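Local coordinates for ESX-1 secretion system protein EccA1 (Mycobacterium tuberculosis, PDB 4F3V) that probably powers export of virulence factors through the ESX-1 type VII secretion system as a cytosolic ATPase, represented here by its N-terminal tetratricopeptide-repeat domain, at residues Gly89-Ile94 and Met140-Tyr145; His177-Ala182 and Ala211-Met216; Gly116-Ala121 and Tyr145-Arg150; Trp233-His238 and Lys242-Leu247. One frame throughout, in Å; residues are numbered along the deposited sequence.

Contact 1: residues Gly89-Ile94 and Met140-Tyr145; sequences GLYGDI and MKAVVY
The hydroxyl of Tyr91 reaches the helix at Ala142 and donates a hydrogen bond to the backbone carbonyl: Tyr91 OH lies 2.7 Å from Ala142 O. The approach is bent, with a C=O...O angle of 126° and the donor well above the carbonyl plane. The ring presents its edge to the helix, and its CE2 comes to 3.9 Å from Val143 CA. Beside it the loop backbone packs on Val143, where Gly89 CA meets the CG1 methyl at 3.9 Å. A water ties the same two stretches together, accepting from Leu90 N at 3.1 Å and donating to Val143 O at 2.8 Å, so two successive helix carbonyls each receive a bond from the loop side. Tyr91 CG stands anti to its own carbonyl carbon (chi1 -55°), which sends the ring across to the helix, and Leu90 CG settles over the centre of one ring face. Gly89, at positive phi and with no side chain, is where the loop backbone comes nearest the helix, opposite Val143. The loop 89-94 belongs to the hairpin connection between strands 84-86 and 95-97; it rests on helix 134-147, while Tyr91 also touches Val154 of helix 151-158 and Ala176 of helix 167-183.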
loop_
_atom_site.group_PDB
_atom_site.type_symbol
_atom_site.label_atom_id
_atom_site.label_comp_id
_atom_site.label_asym_id
_atom_site.label_seq_id
_atom_site.Cartn_x
_atom_site.Cartn_y
_atom_site.Cartn_z
ATOM N N GLY A 89 -1.993 -0.989 -1.024
ATOM C CA GLY A 89 -2.678 -2.156 -0.479
ATOM C C GLY A 89 -3.500 -2.895 -1.534
ATOM O O GLY A 89 -3.107 -2.966 -2.711
ATOM N N LEU A 90 -4.651 -3.418 -1.119
ATOM C CA LEU A 90 -5.524 -4.143 -2.021
ATOM C C LEU A 90 -6.247 -3.233 -3.037
ATOM O O LEU A 90 -6.877 -3.740 -3.960
ATOM C CB LEU A 90 -6.570 -4.939 -1.220
ATOM C CG LEU A 90 -7.640 -4.092 -0.512
ATOM C CD1 LEU A 90 -8.896 -3.973 -1.386
ATOM C CD2 LEU A 90 -7.987 -4.682 0.864
ATOM N N TYR A 91 -6.183 -1.910 -2.839
ATOM C CA TYR A 91 -7.025 -0.967 -3.594
ATOM C C TYR A 91 -6.430 -0.628 -4.958
ATOM O O TYR A 91 -7.154 -0.401 -5.917
ATOM C CB TYR A 91 -7.273 0.325 -2.785
ATOM C CG TYR A 91 -7.857 0.066 -1.404
ATOM C CD1 TYR A 91 -9.117 -0.492 -1.245
ATOM C CD2 TYR A 91 -7.121 0.328 -0.260
ATOM C CE1 TYR A 91 -9.641 -0.738 0.015
ATOM C CE2 TYR A 91 -7.632 0.066 1.001
ATOM C CZ TYR A 91 -8.881 -0.454 1.132
ATOM O OH TYR A 91 -9.354 -0.695 2.386
ATOM N N GLY A 92 -5.110 -0.597 -5.056
ATOM C CA GLY A 92 -4.485 -0.171 -6.288
ATOM C C GLY A 92 -2.981 -0.231 -6.195
ATOM O O GLY A 92 -2.421 -0.569 -5.149
ATOM N N ASP A 93 -2.338 0.088 -7.312
ATOM C CA ASP A 93 -0.882 0.151 -7.406
ATOM C C ASP A 93 -0.493 1.610 -7.206
ATOM O O ASP A 93 -0.612 2.431 -8.112
ATOM C CB ASP A 93 -0.412 -0.380 -8.767
ATOM C CG ASP A 93 1.121 -0.407 -8.896
ATOM O OD1 ASP A 93 1.818 0.172 -8.017
ATOM O OD2 ASP A 93 1.634 -0.993 -9.892
ATOM N N ILE A 94 -0.126 1.942 -5.979
ATOM C CA ILE A 94 0.189 3.320 -5.620
ATOM C C ILE A 94 1.536 3.317 -4.907
ATOM O O ILE A 94 1.746 2.554 -3.942
ATOM C CB ILE A 94 -0.918 3.933 -4.699
ATOM C CG1 ILE A 94 -2.313 3.809 -5.356
ATOM C CG2 ILE A 94 -0.617 5.386 -4.336
ATOM C CD1 ILE A 94 -3.487 4.130 -4.460
ATOM N N MET A 140 -3.380 5.032 5.061
ATOM C CA MET A 140 -2.691 3.806 5.491
ATOM C C MET A 140 -3.528 2.941 6.442
ATOM O O MET A 140 -3.495 1.712 6.364
ATOM C CB MET A 140 -1.342 4.097 6.126
ATOM C CG MET A 140 -0.342 4.753 5.191
ATOM S SD MET A 140 -0.222 4.027 3.542
ATOM C CE MET A 140 0.100 2.286 3.844
ATOM N N LYS A 141 -4.305 3.563 7.311
ATOM C CA LYS A 141 -5.222 2.793 8.147
ATOM C C LYS A 141 -6.269 2.046 7.314
ATOM O O LYS A 141 -6.602 0.913 7.622
ATOM C CB LYS A 141 -5.864 3.666 9.214
ATOM C CG LYS A 141 -4.873 4.093 10.282
ATOM C CD LYS A 141 -5.574 4.801 11.437
ATOM C CE LYS A 141 -4.613 5.171 12.555
ATOM N NZ LYS A 141 -5.354 5.654 13.777
ATOM N N ALA A 142 -6.770 2.688 6.265
ATOM C CA ALA A 142 -7.687 2.082 5.312
ATOM C C ALA A 142 -7.039 0.859 4.644
ATOM O O ALA A 142 -7.679 -0.185 4.461
ATOM C CB ALA A 142 -8.124 3.115 4.273
ATOM N N VAL A 143 -5.742 0.964 4.359
ATOM C CA VAL A 143 -4.970 -0.159 3.841
ATOM C C VAL A 143 -4.878 -1.311 4.859
ATOM O O VAL A 143 -5.124 -2.460 4.520
ATOM C CB VAL A 143 -3.538 0.260 3.385
ATOM C CG1 VAL A 143 -2.669 -0.961 3.185
ATOM C CG2 VAL A 143 -3.578 1.126 2.114
ATOM N N VAL A 144 -4.528 -0.992 6.107
ATOM C CA VAL A 144 -4.371 -1.988 7.146
ATOM C C VAL A 144 -5.707 -2.666 7.484
ATOM O O VAL A 144 -5.806 -3.920 7.528
ATOM C CB VAL A 144 -3.733 -1.381 8.415
ATOM C CG1 VAL A 144 -3.628 -2.413 9.564
ATOM C CG2 VAL A 144 -2.379 -0.778 8.078
ATOM N N TYR A 145 -6.735 -1.850 7.708
ATOM C CA TYR A 145 -8.064 -2.366 8.027
ATOM C C TYR A 145 -8.612 -3.198 6.840
ATOM O O TYR A 145 -9.234 -4.245 7.043
ATOM C CB TYR A 145 -9.038 -1.214 8.383
ATOM C CG TYR A 145 -8.844 -0.600 9.769
ATOM C CD1 TYR A 145 -8.691 -1.397 10.914
ATOM C CD2 TYR A 145 -8.889 0.773 9.943
ATOM C CE1 TYR A 145 -8.513 -0.837 12.170
ATOM C CE2 TYR A 145 -8.746 1.344 11.192
ATOM C CZ TYR A 145 -8.580 0.543 12.303
ATOM O OH TYR A 145 -8.424 1.158 13.500
HETATM O O HOH W 1 -4.946 -3.489 1.916
#

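Contact 2: residues His177-Ala182 and Ala211-Met216; sequences HGVAAA and AWYLAM
Helices 167-183 and 207-221 belong to the helical array of this tetratricopeptide-repeat domain, and the contact between them is built round one aromatic ring. Tyr213 points from the later helix toward the earlier one and receives two residues a helical turn apart, Val179 and Ala182. Both methyls of Val179 bear on the ring. Its CG1 sits over one face, offset toward the rim, 4.0 Å from the centroid of the Tyr213 ring and 19° off the normal, a CH-pi contact. Its CG2 stands above the same face at the rim, 3.6 Å from Tyr213 CD2. With CG1 anti to the Val179 nitrogen (chi1 168°) and CG2 anti to the carbonyl carbon, both methyls come down on the same face of the ring. Ala182 CB approaches obliquely at the CD1 rim, from the same side of the ring plane as Val179, 4.0 Å from Tyr213 CD1. Behind, the opposite face of Tyr213 is backed by CD1 of its neighbour Trp212, 3.7 Å above the ring plane and over its centre. The tyrosine is thus held between a valine methyl and an indole edge. Further out, Leu194 of helix 187-198 and Leu254 also touch Tyr213, and Trp151 reaches Val179. The backbones come closest at Val179 CA and Tyr213 CA, 6.4 Å apart. No hydrogen bond crosses between the two segments. The association therefore rests on dispersion and CH-pi contact, and depends on the fit of methyl groups to a flat surface.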
loop_
_atom_site.group_PDB
_atom_site.type_symbol
_atom_site.label_atom_id
_atom_site.label_comp_id
_atom_site.label_asym_id
_atom_site.label_seq_id
_atom_site.Cartn_x
_atom_site.Cartn_y
_atom_site.Cartn_z
ATOM N N HIS A 177 -13.698 3.242 -0.087
ATOM C CA HIS A 177 -15.051 3.385 0.422
ATOM C C HIS A 177 -15.981 2.466 -0.389
ATOM O O HIS A 177 -16.817 1.733 0.173
ATOM C CB HIS A 177 -15.485 4.856 0.341
ATOM C CG HIS A 177 -16.644 5.210 1.263
ATOM N ND1 HIS A 177 -16.828 6.449 1.773
ATOM C CD2 HIS A 177 -17.692 4.435 1.746
ATOM C CE1 HIS A 177 -17.928 6.448 2.540
ATOM N NE2 HIS A 177 -18.450 5.214 2.519
ATOM N N GLY A 178 -15.806 2.457 -1.716
ATOM C CA GLY A 178 -16.615 1.593 -2.618
ATOM C C GLY A 178 -16.383 0.113 -2.441
ATOM O O GLY A 178 -17.337 -0.665 -2.426
ATOM N N VAL A 179 -15.110 -0.278 -2.281
ATOM C CA VAL A 179 -14.756 -1.656 -1.989
ATOM C C VAL A 179 -15.367 -2.131 -0.666
ATOM O O VAL A 179 -15.934 -3.234 -0.593
ATOM C CB VAL A 179 -13.237 -1.847 -2.037
ATOM C CG1 VAL A 179 -12.832 -3.194 -1.457
ATOM C CG2 VAL A 179 -12.752 -1.684 -3.501
ATOM N N ALA A 180 -15.205 -1.320 0.382
ATOM C CA ALA A 180 -15.792 -1.610 1.691
ATOM C C ALA A 180 -17.323 -1.776 1.572
ATOM O O ALA A 180 -17.900 -2.732 2.101
ATOM C CB ALA A 180 -15.421 -0.508 2.708
ATOM N N ALA A 181 -17.983 -0.861 0.857
ATOM C CA ALA A 181 -19.446 -0.974 0.619
ATOM C C ALA A 181 -19.843 -2.276 -0.065
ATOM O O ALA A 181 -20.762 -2.960 0.373
ATOM C CB ALA A 181 -19.957 0.193 -0.197
ATOM N N ALA A 182 -19.123 -2.636 -1.118
ATOM C CA ALA A 182 -19.370 -3.894 -1.834
ATOM C C ALA A 182 -19.243 -5.117 -0.926
ATOM O O ALA A 182 -20.101 -6.005 -0.954
ATOM C CB ALA A 182 -18.433 -4.000 -3.020
ATOM N N ALA A 211 -12.904 -2.320 -11.333
ATOM C CA ALA A 211 -13.666 -3.177 -12.272
ATOM C C ALA A 211 -14.134 -4.475 -11.605
ATOM O O ALA A 211 -15.266 -4.889 -11.780
ATOM C CB ALA A 211 -12.840 -3.480 -13.519
ATOM N N TRP A 212 -13.256 -5.092 -10.816
ATOM C CA TRP A 212 -13.595 -6.324 -10.118
ATOM C C TRP A 212 -14.770 -6.175 -9.204
ATOM O O TRP A 212 -15.700 -6.963 -9.240
ATOM C CB TRP A 212 -12.402 -6.831 -9.308
ATOM C CG TRP A 212 -12.714 -8.051 -8.503
ATOM C CD1 TRP A 212 -12.916 -8.140 -7.120
ATOM C CD2 TRP A 212 -12.827 -9.421 -8.999
ATOM N NE1 TRP A 212 -13.169 -9.433 -6.749
ATOM C CE2 TRP A 212 -13.122 -10.257 -7.835
ATOM C CE3 TRP A 212 -12.721 -10.022 -10.259
ATOM C CZ2 TRP A 212 -13.308 -11.633 -7.950
ATOM C CZ3 TRP A 212 -12.905 -11.402 -10.361
ATOM C CH2 TRP A 212 -13.205 -12.192 -9.231
ATOM N N TYR A 213 -14.745 -5.151 -8.367
ATOM C CA TYR A 213 -15.821 -4.961 -7.405
ATOM C C TYR A 213 -17.103 -4.445 -8.053
ATOM O O TYR A 213 -18.200 -4.794 -7.600
ATOM C CB TYR A 213 -15.346 -4.114 -6.209
ATOM C CG TYR A 213 -14.517 -4.937 -5.238
ATOM C CD1 TYR A 213 -15.123 -5.859 -4.379
ATOM C CD2 TYR A 213 -13.145 -4.829 -5.192
ATOM C CE1 TYR A 213 -14.377 -6.643 -3.495
ATOM C CE2 TYR A 213 -12.386 -5.606 -4.314
ATOM C CZ TYR A 213 -13.007 -6.498 -3.465
ATOM O OH TYR A 213 -12.258 -7.261 -2.599
ATOM N N LEU A 214 -16.984 -3.643 -9.113
ATOM C CA LEU A 214 -18.178 -3.299 -9.909
ATOM C C LEU A 214 -18.788 -4.572 -10.470
ATOM O O LEU A 214 -20.006 -4.738 -10.416
ATOM C CB LEU A 214 -17.871 -2.325 -11.058
ATOM C CG LEU A 214 -17.722 -0.822 -10.742
ATOM C CD1 LEU A 214 -17.114 -0.058 -11.935
ATOM C CD2 LEU A 214 -19.092 -0.235 -10.357
ATOM N N ALA A 215 -17.960 -5.462 -11.032
ATOM C CA ALA A 215 -18.470 -6.711 -11.637
ATOM C C ALA A 215 -19.155 -7.552 -10.592
ATOM O O ALA A 215 -20.262 -8.081 -10.817
ATOM C CB ALA A 215 -17.363 -7.508 -12.322
ATOM N N MET A 216 -18.515 -7.690 -9.437
ATOM C CA MET A 216 -19.103 -8.471 -8.342
ATOM C C MET A 216 -20.415 -7.857 -7.845
ATOM O O MET A 216 -21.380 -8.581 -7.597
ATOM C CB MET A 216 -18.110 -8.626 -7.188
ATOM C CG MET A 216 -16.947 -9.567 -7.482
ATOM S SD MET A 216 -17.416 -11.255 -7.934
ATOM C CE MET A 216 -16.953 -11.352 -9.656
#

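Contact 3: residues Gly116-Ala121 and Tyr145-Arg150; sequences GNYADA and YGAAER. With SO4 (sulfate ion), chain F.
With CG anti to the carbonyl carbon (chi1 -51°), Tyr118 swings its ring from the first turn of helix 118-125 toward the end of helix 134-147. There Ala148 CB lies almost exactly over the ring, 3.9 Å from the centroid of Tyr118 and 9° off the normal, a CH-pi contact. Ala147 CB instead meets the ring edge, 3.8 Å from Tyr118 CE1. Across the ring, on the face away from Ala148, lies Gly116 C, so the aromatic group is sandwiched between a methyl and its own preceding turn. Both helices that precede these turns end in Schellman motifs: Gly116 ends helix 101-115, and Glu149, at positive phi, ends helix 134-147 with Arg150 N bonded to Tyr145 O and Glu149 N to Gly146 O.

Arg150 follows this turn. Its chain bends at chi3 (67°), laying the guanidinium with one face over Tyr145 CE1, while the edge meets a sulfate ion probably taken from the crystallisation liquor. Arg150 NH1 donates to sulfate O2 at 2.8 Å and NH2 to sulfate O3 at 3.0 Å; a further bond from NH2 to O1 is weak. Arg150 NE is paired with Asp153, and Trp269 packs against both Tyr118 and Arg150. The chemistry is thus divided: an apolar CH-pi clasp joins the two helix ends, whereas the adjoining arginine, steadied by a carboxylate and by aromatic rings, directs its terminal nitrogens to an anion, whose charge probably offsets part of its own.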
loop_
_atom_site.group_PDB
_atom_site.type_symbol
_atom_site.label_atom_id
_atom_site.label_comp_id
_atom_site.label_asym_id
_atom_site.label_seq_id
_atom_site.Cartn_x
_atom_site.Cartn_y
_atom_site.Cartn_z
ATOM N N GLY A 116 0.139 -9.743 7.484
ATOM C CA GLY A 116 -0.810 -10.089 8.528
ATOM C C GLY A 116 -0.397 -9.632 9.934
ATOM O O GLY A 116 -0.933 -10.134 10.919
ATOM N N ASN A 117 0.536 -8.678 10.030
ATOM C CA ASN A 117 0.981 -8.164 11.315
ATOM C C ASN A 117 0.314 -6.817 11.552
ATOM O O ASN A 117 0.955 -5.767 11.511
ATOM C CB ASN A 117 2.503 -8.059 11.352
ATOM C CG ASN A 117 3.173 -9.407 11.177
ATOM O OD1 ASN A 117 2.651 -10.433 11.631
ATOM N ND2 ASN A 117 4.332 -9.415 10.526
ATOM N N TYR A 118 -0.994 -6.867 11.792
ATOM C CA TYR A 118 -1.820 -5.658 11.744
ATOM C C TYR A 118 -1.521 -4.702 12.917
ATOM O O TYR A 118 -1.414 -3.485 12.714
ATOM C CB TYR A 118 -3.303 -6.008 11.673
ATOM C CG TYR A 118 -3.657 -7.001 10.595
ATOM C CD1 TYR A 118 -3.565 -6.673 9.255
ATOM C CD2 TYR A 118 -4.077 -8.281 10.922
ATOM C CE1 TYR A 118 -3.853 -7.598 8.267
ATOM C CE2 TYR A 118 -4.384 -9.194 9.946
ATOM C CZ TYR A 118 -4.278 -8.841 8.620
ATOM O OH TYR A 118 -4.577 -9.749 7.629
ATOM N N ALA A 119 -1.378 -5.240 14.120
ATOM C CA ALA A 119 -1.108 -4.399 15.296
ATOM C C ALA A 119 0.224 -3.677 15.173
ATOM O O ALA A 119 0.362 -2.529 15.619
ATOM C CB ALA A 119 -1.125 -5.217 16.587
ATOM N N ASP A 120 1.215 -4.365 14.606
ATOM C CA ASP A 120 2.513 -3.768 14.393
ATOM C C ASP A 120 2.388 -2.626 13.373
ATOM O O ASP A 120 2.994 -1.576 13.552
ATOM C CB ASP A 120 3.535 -4.795 13.891
ATOM C CG ASP A 120 3.921 -5.815 14.950
ATOM O OD1 ASP A 120 3.761 -5.568 16.155
ATOM O OD2 ASP A 120 4.415 -6.881 14.560
ATOM N N ALA A 121 1.602 -2.853 12.321
ATOM C CA ALA A 121 1.361 -1.825 11.292
ATOM C C ALA A 121 0.744 -0.587 11.945
ATOM O O ALA A 121 1.213 0.521 11.722
ATOM C CB ALA A 121 0.461 -2.346 10.162
ATOM N N TYR A 145 -6.735 -1.850 7.708
ATOM C CA TYR A 145 -8.064 -2.366 8.027
ATOM C C TYR A 145 -8.612 -3.198 6.840
ATOM O O TYR A 145 -9.234 -4.245 7.043
ATOM C CB TYR A 145 -9.038 -1.214 8.383
ATOM C CG TYR A 145 -8.844 -0.600 9.769
ATOM C CD1 TYR A 145 -8.691 -1.397 10.914
ATOM C CD2 TYR A 145 -8.889 0.773 9.943
ATOM C CE1 TYR A 145 -8.513 -0.837 12.170
ATOM C CE2 TYR A 145 -8.746 1.344 11.192
ATOM C CZ TYR A 145 -8.580 0.543 12.303
ATOM O OH TYR A 145 -8.424 1.158 13.500
ATOM N N GLY A 146 -8.377 -2.736 5.615
ATOM C CA GLY A 146 -8.860 -3.458 4.419
ATOM C C GLY A 146 -8.221 -4.822 4.315
ATOM O O GLY A 146 -8.892 -5.812 3.971
ATOM N N ALA A 147 -6.918 -4.886 4.638
ATOM C CA ALA A 147 -6.188 -6.150 4.602
ATOM C C ALA A 147 -6.826 -7.183 5.537
ATOM O O ALA A 147 -6.892 -8.369 5.205
ATOM C CB ALA A 147 -4.703 -5.961 4.913
ATOM N N ALA A 148 -7.357 -6.707 6.656
ATOM C CA ALA A 148 -8.018 -7.554 7.661
ATOM C C ALA A 148 -9.533 -7.670 7.448
ATOM O O ALA A 148 -10.271 -8.177 8.327
ATOM C CB ALA A 148 -7.732 -6.989 9.072
ATOM N N GLU A 149 -10.012 -7.170 6.311
ATOM C CA GLU A 149 -11.463 -7.165 5.990
ATOM C C GLU A 149 -12.321 -6.475 7.061
ATOM O O GLU A 149 -13.488 -6.850 7.311
ATOM C CB GLU A 149 -11.967 -8.587 5.722
ATOM C CG GLU A 149 -11.213 -9.260 4.580
ATOM C CD GLU A 149 -11.632 -10.702 4.303
ATOM O OE1 GLU A 149 -12.770 -11.095 4.565
ATOM O OE2 GLU A 149 -10.791 -11.461 3.792
ATOM N N ARG A 150 -11.769 -5.414 7.639
ATOM C CA ARG A 150 -12.476 -4.619 8.615
ATOM C C ARG A 150 -13.168 -3.444 7.913
ATOM O O ARG A 150 -12.732 -2.292 8.009
ATOM C CB ARG A 150 -11.504 -4.175 9.702
ATOM C CG ARG A 150 -11.140 -5.333 10.617
ATOM C CD ARG A 150 -10.114 -4.928 11.668
ATOM N NE ARG A 150 -10.636 -3.966 12.640
ATOM C CZ ARG A 150 -10.095 -3.738 13.843
ATOM N NH1 ARG A 150 -9.008 -4.393 14.248
ATOM N NH2 ARG A 150 -10.659 -2.860 14.653
HETATM S S SO4 F . -8.642 -3.120 17.496
HETATM O O1 SO4 F . -10.057 -3.063 17.946
HETATM O O2 SO4 F . -8.379 -4.468 16.954
HETATM O O3 SO4 F . -8.401 -2.031 16.495
HETATM O O4 SO4 F . -7.734 -2.915 18.642
#

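Contact 4: residues Trp233-His238 and Lys242-Leu247; sequences WLQTTH and KVAAAL
Helices 233-237 and 242-247 run nearly antiparallel at 150°, their axes 9.5 Å apart, as the two arms of a short helical hairpin. Val243 is the residue that fills the gap, and Leu234 and Gln235 receive it. Its CG1 methyl lies 3.8 Å from Leu234 CB, and its CG2 is 3.9 Å from Leu234 CD1, the two side chains crossing at about a right angle. Gln235 slides past Val243 in the opposite direction. With CG anti to the backbone N (chi1 -166°) and the chain bent at chi2 (52°), its amide folds over so that Gln235 OE1 stands 3.6 Å from Val243 CB. That oxygen accepts a hydrogen bond from Glu240 N in the connecting loop, which fixes the amide against the start of the second helix. On the far side of the first helix, Thr237 OG1 donates to Trp233 O at 2.8 Å and lies over one face of the Trp233 indole, toward its rim. The hairpin leans on helix 207-221: Ala211 touches Trp233 and Leu234, Trp212 makes a cation-pi contact with Lys242, and Leu231 of helix 224-237 extends the apolar seam to Val243, Ala246 and Leu247.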
loop_
_atom_site.group_PDB
_atom_site.type_symbol
_atom_site.label_atom_id
_atom_site.label_comp_id
_atom_site.label_asym_id
_atom_site.label_seq_id
_atom_site.Cartn_x
_atom_site.Cartn_y
_atom_site.Cartn_z
ATOM N N TRP A 233 -13.696 -6.896 -19.945
ATOM C CA TRP A 233 -12.783 -5.760 -19.975
ATOM C C TRP A 233 -11.541 -6.065 -19.156
ATOM O O TRP A 233 -10.405 -5.811 -19.596
ATOM C CB TRP A 233 -13.479 -4.509 -19.478
ATOM C CG TRP A 233 -12.561 -3.349 -19.434
ATOM C CD1 TRP A 233 -12.256 -2.489 -20.468
ATOM C CD2 TRP A 233 -11.737 -2.908 -18.309
ATOM N NE1 TRP A 233 -11.351 -1.555 -20.064
ATOM C CE2 TRP A 233 -10.995 -1.760 -18.782
ATOM C CE3 TRP A 233 -11.584 -3.315 -16.985
ATOM C CZ2 TRP A 233 -10.116 -1.075 -17.972
ATOM C CZ3 TRP A 233 -10.689 -2.616 -16.174
ATOM C CH2 TRP A 233 -9.974 -1.534 -16.658
ATOM N N LEU A 234 -11.738 -6.633 -17.966
ATOM C CA LEU A 234 -10.607 -6.998 -17.086
ATOM C C LEU A 234 -9.702 -8.047 -17.704
ATOM O O LEU A 234 -8.486 -7.906 -17.645
ATOM C CB LEU A 234 -11.079 -7.518 -15.733
ATOM C CG LEU A 234 -11.171 -6.551 -14.567
ATOM C CD1 LEU A 234 -11.696 -7.342 -13.352
ATOM C CD2 LEU A 234 -9.819 -5.862 -14.233
ATOM N N GLN A 235 -10.279 -9.091 -18.302
ATOM C CA GLN A 235 -9.462 -10.147 -18.890
ATOM C C GLN A 235 -8.663 -9.596 -20.071
ATOM O O GLN A 235 -7.547 -10.055 -20.330
ATOM C CB GLN A 235 -10.310 -11.375 -19.301
ATOM C CG GLN A 235 -9.535 -12.676 -19.616
ATOM C CD GLN A 235 -8.537 -13.158 -18.529
ATOM O OE1 GLN A 235 -8.574 -12.753 -17.342
ATOM N NE2 GLN A 235 -7.625 -14.045 -18.950
ATOM N N THR A 236 -9.201 -8.588 -20.759
ATOM C CA THR A 236 -8.461 -7.956 -21.852
ATOM C C THR A 236 -7.342 -7.064 -21.358
ATOM O O THR A 236 -6.259 -7.096 -21.908
ATOM C CB THR A 236 -9.368 -7.125 -22.764
ATOM O OG1 THR A 236 -10.349 -7.980 -23.330
ATOM C CG2 THR A 236 -8.567 -6.474 -23.854
ATOM N N THR A 237 -7.597 -6.294 -20.307
ATOM C CA THR A 237 -6.696 -5.251 -19.870
ATOM C C THR A 237 -5.796 -5.651 -18.688
ATOM O O THR A 237 -4.704 -5.135 -18.562
ATOM C CB THR A 237 -7.475 -3.969 -19.472
ATOM O OG1 THR A 237 -8.379 -4.255 -18.389
ATOM C CG2 THR A 237 -8.252 -3.393 -20.681
ATOM N N HIS A 238 -6.281 -6.531 -17.816
ATOM C CA HIS A 238 -5.551 -6.935 -16.611
ATOM C C HIS A 238 -5.842 -8.385 -16.331
ATOM O O HIS A 238 -6.464 -8.720 -15.319
ATOM C CB HIS A 238 -5.963 -6.057 -15.429
ATOM C CG HIS A 238 -5.706 -4.568 -15.640
ATOM N ND1 HIS A 238 -4.483 -4.019 -15.529
ATOM C CD2 HIS A 238 -6.578 -3.518 -15.970
ATOM C CE1 HIS A 238 -4.560 -2.689 -15.767
ATOM N NE2 HIS A 238 -5.844 -2.386 -16.036
ATOM N N LYS A 242 -8.294 -15.505 -11.501
ATOM C CA LYS A 242 -9.617 -15.394 -10.873
ATOM C C LYS A 242 -10.647 -14.639 -11.767
ATOM O O LYS A 242 -11.864 -14.800 -11.585
ATOM C CB LYS A 242 -9.518 -14.783 -9.469
ATOM C CG LYS A 242 -9.881 -13.311 -9.377
ATOM C CD LYS A 242 -9.413 -12.637 -8.095
ATOM C CE LYS A 242 -9.396 -11.127 -8.307
ATOM N NZ LYS A 242 -9.293 -10.310 -7.083
ATOM N N VAL A 243 -10.163 -13.819 -12.707
ATOM C CA VAL A 243 -11.049 -13.123 -13.635
ATOM C C VAL A 243 -11.548 -14.117 -14.692
ATOM O O VAL A 243 -12.749 -14.176 -14.974
ATOM C CB VAL A 243 -10.361 -11.906 -14.286
ATOM C CG1 VAL A 243 -11.288 -11.251 -15.303
ATOM C CG2 VAL A 243 -9.982 -10.890 -13.221
ATOM N N ALA A 244 -10.628 -14.926 -15.226
ATOM C CA ALA A 244 -10.980 -16.020 -16.128
ATOM C C ALA A 244 -11.992 -16.951 -15.474
ATOM O O ALA A 244 -12.985 -17.343 -16.101
ATOM C CB ALA A 244 -9.731 -16.799 -16.543
ATOM N N ALA A 245 -11.740 -17.299 -14.213
ATOM C CA ALA A 245 -12.617 -18.190 -13.459
ATOM C C ALA A 245 -14.008 -17.564 -13.246
ATOM O O ALA A 245 -15.029 -18.224 -13.403
ATOM C CB ALA A 245 -11.983 -18.563 -12.121
ATOM N N ALA A 246 -14.052 -16.297 -12.883
ATOM C CA ALA A 246 -15.321 -15.608 -12.636
ATOM C C ALA A 246 -16.136 -15.432 -13.930
ATOM O O ALA A 246 -17.366 -15.445 -13.907
ATOM C CB ALA A 246 -15.042 -14.264 -11.989
ATOM N N LEU A 247 -15.442 -15.258 -15.047
ATOM C CA LEU A 247 -16.090 -15.120 -16.358
ATOM C C LEU A 247 -16.711 -16.455 -16.797
ATOM O O LEU A 247 -17.817 -16.497 -17.351
ATOM C CB LEU A 247 -15.064 -14.576 -17.362
ATOM C CG LEU A 247 -15.573 -13.861 -18.613
ATOM C CD1 LEU A 247 -16.360 -12.611 -18.242
ATOM C CD2 LEU A 247 -14.407 -13.542 -19.546
#

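In the fold
Contacts 1 and 2 are buried, whereas contacts 3 and 4 are partly buried. Contacts 1 and 3 use the same helix, 134-147; Leu90 and Tyr91 touch Gly146, so the strand-connecting loop and helix 118-125 grip neighbouring turns of one helix. Leu90 and Tyr91 also pack on Val179, linking contact 1 to contact 2. Contact 2 passes on to contact 4 through Ala211 and Trp212, which meet Trp233, Leu234 and Lys242. Tyrosines serve three contacts differently: by a hydroxyl bond to a buried carbonyl in contact 1, and by ring faces against methyls in contacts 2 and 3. Contact 4 relies on aliphatic packing and a loop-anchored amide; contact 3 adds a bound anion.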